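PDB 3DUL: O-methyltransferase, putative from Bacillus cereus, which probably transfers a methyl group from S-adenosyl-L-methionine to a hydroxyl oxygen of an acceptor substrate. Local coordinates for residues N36-D41 with G66-Y71. Numbering follows the deposited sequence.
Sequences NLPAHD and GTLGGY
L68 reaches out of the segment 66-71 with two methyl groups that find different partners on the segment 36-41. Its CD1 lies over one face of the H40 imidazole in a CH-pi contact, 4.1 Å from the ring centroid and displaced toward the CG–CD2 side. Its CD2 meets the ring of P38 at CD, 3.9 Å away, the two side chains running alongside one another in opposite senses. The third component is L37, whose two methyls both press on the backbone around G69 N: CD2 comes within 3.8 Å of G69 N, and CD1 rests at 3.9 Å from G69 CA. G69, having no side chain, lets both methyls of L37 come up against its backbone.

The two loops illustrate how a Rossmann-like class I methyltransferase builds its cofactor site. The segment 66-71 is the glycine-rich turn that follows the first strand of the sheet, 61-65, and L68 belongs to the S-adenosyl-L-homocysteine site, with its side chain near that of E90; P38 packs against H95, a residue of the same site.

Behind this first shell, bonds within each loop and to neighbouring parts of the fold position these groups. With CG between the backbone N and the carbonyl carbon (chi1 71°), the H40 ring turns back along its own segment, where ND1 donates to P38 O at 2.9 Å, a bond that restrains the ring's rotation and so the face that meets L68 CD1. In the segment 66-71, a type II' beta turn from T67 to G70, closed by G70 N to T67 O, sets L68 in place, while T67 OG1 bonds to T88 and G69 O accepts from N102.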
loop_
_atom_site.group_PDB
_atom_site.type_symbol
_atom_site.label_atom_id
_atom_site.label_comp_id
_atom_site.label_asym_id
_atom_site.label_seq_id
_atom_site.Cartn_x
_atom_site.Cartn_y
_atom_site.Cartn_z
ATOM N N ASN B 36 25.443 3.484 -15.481
ATOM C CA ASN B 36 25.632 4.878 -15.067
ATOM C C ASN B 36 24.293 5.590 -14.976
ATOM O O ASN B 36 24.096 6.660 -15.562
ATOM C CB ASN B 36 26.537 5.620 -16.051
ATOM C CG ASN B 36 27.722 4.794 -16.476
ATOM O OD1 ASN B 36 27.655 4.062 -17.463
ATOM N ND2 ASN B 36 28.815 4.888 -15.723
ATOM N N LEU B 37 23.372 4.979 -14.242
ATOM C CA LEU B 37 22.044 5.537 -14.061
ATOM C C LEU B 37 22.063 6.640 -13.012
ATOM O O LEU B 37 22.936 6.673 -12.146
ATOM C CB LEU B 37 21.069 4.438 -13.618
ATOM C CG LEU B 37 20.769 3.315 -14.614
ATOM C CD1 LEU B 37 20.119 2.155 -13.882
ATOM C CD2 LEU B 37 19.863 3.821 -15.724
ATOM N N PRO B 38 21.097 7.568 -13.089
ATOM C CA PRO B 38 21.014 8.668 -12.126
ATOM C C PRO B 38 20.870 8.076 -10.722
ATOM O O PRO B 38 20.317 6.986 -10.556
ATOM C CB PRO B 38 19.756 9.410 -12.566
ATOM C CG PRO B 38 19.734 9.182 -14.046
ATOM C CD PRO B 38 20.098 7.726 -14.160
ATOM N N ALA B 39 21.369 8.789 -9.720
ATOM C CA ALA B 39 21.298 8.326 -8.342
ATOM C C ALA B 39 19.881 7.909 -7.948
ATOM O O ALA B 39 18.936 8.690 -8.079
ATOM C CB ALA B 39 21.796 9.420 -7.408
ATOM N N HIS B 40 19.733 6.677 -7.475
ATOM C CA HIS B 40 18.424 6.186 -7.052
ATOM C C HIS B 40 18.557 5.017 -6.086
ATOM O O HIS B 40 19.614 4.399 -5.973
ATOM C CB HIS B 40 17.584 5.760 -8.260
ATOM C CG HIS B 40 18.063 4.504 -8.920
ATOM N ND1 HIS B 40 19.239 4.440 -9.638
ATOM C CD2 HIS B 40 17.526 3.262 -8.967
ATOM C CE1 HIS B 40 19.405 3.213 -10.099
ATOM N NE2 HIS B 40 18.379 2.478 -9.707
ATOM N N ASP B 41 17.473 4.711 -5.389
ATOM C CA ASP B 41 17.487 3.622 -4.432
ATOM C C ASP B 41 16.823 2.380 -5.021
ATOM O O ASP B 41 16.053 2.473 -5.971
ATOM C CB ASP B 41 16.776 4.064 -3.156
ATOM C CG ASP B 41 16.799 3.007 -2.086
ATOM O OD1 ASP B 41 17.869 2.409 -1.862
ATOM O OD2 ASP B 41 15.751 2.778 -1.463
ATOM N N GLY B 66 9.551 7.484 -15.819
ATOM C CA GLY B 66 10.871 7.375 -15.229
ATOM C C GLY B 66 11.382 5.940 -15.245
ATOM O O GLY B 66 11.667 5.364 -14.200
ATOM N N THR B 67 11.518 5.376 -16.438
ATOM C CA THR B 67 11.972 3.996 -16.615
ATOM C C THR B 67 13.299 3.639 -15.959
ATOM O O THR B 67 13.432 2.577 -15.349
ATOM C CB THR B 67 12.110 3.644 -18.102
ATOM O OG1 THR B 67 10.956 4.094 -18.813
ATOM C CG2 THR B 67 12.257 2.137 -18.280
ATOM N N LEU B 68 14.288 4.521 -16.087
ATOM C CA LEU B 68 15.611 4.256 -15.536
ATOM C C LEU B 68 16.123 2.950 -16.142
ATOM O O LEU B 68 16.144 2.803 -17.360
ATOM C CB LEU B 68 15.567 4.146 -14.008
ATOM C CG LEU B 68 15.394 5.439 -13.205
ATOM C CD1 LEU B 68 15.400 5.124 -11.707
ATOM C CD2 LEU B 68 16.521 6.406 -13.548
ATOM N N GLY B 69 16.501 2.001 -15.290
ATOM C CA GLY B 69 17.011 0.725 -15.769
ATOM C C GLY B 69 15.967 -0.359 -15.979
ATOM O O GLY B 69 16.302 -1.476 -16.380
ATOM N N GLY B 70 14.705 -0.040 -15.695
ATOM C CA GLY B 70 13.636 -1.004 -15.889
ATOM C C GLY B 70 13.313 -1.896 -14.703
ATOM O O GLY B 70 12.453 -2.784 -14.818
ATOM N N TYR B 71 13.978 -1.675 -13.575
ATOM C CA TYR B 71 13.742 -2.481 -12.377
ATOM C C TYR B 71 12.264 -2.433 -11.967
ATOM O O TYR B 71 11.601 -3.467 -11.841
ATOM C CB TYR B 71 14.598 -1.979 -11.217
ATOM C CG TYR B 71 14.474 -2.801 -9.953
ATOM C CD1 TYR B 71 15.187 -3.990 -9.794
ATOM C CD2 TYR B 71 13.656 -2.381 -8.903
ATOM C CE1 TYR B 71 15.095 -4.739 -8.610
ATOM C CE2 TYR B 71 13.551 -3.121 -7.723
ATOM C CZ TYR B 71 14.273 -4.295 -7.579
ATOM O OH TYR B 71 14.179 -5.010 -6.400
#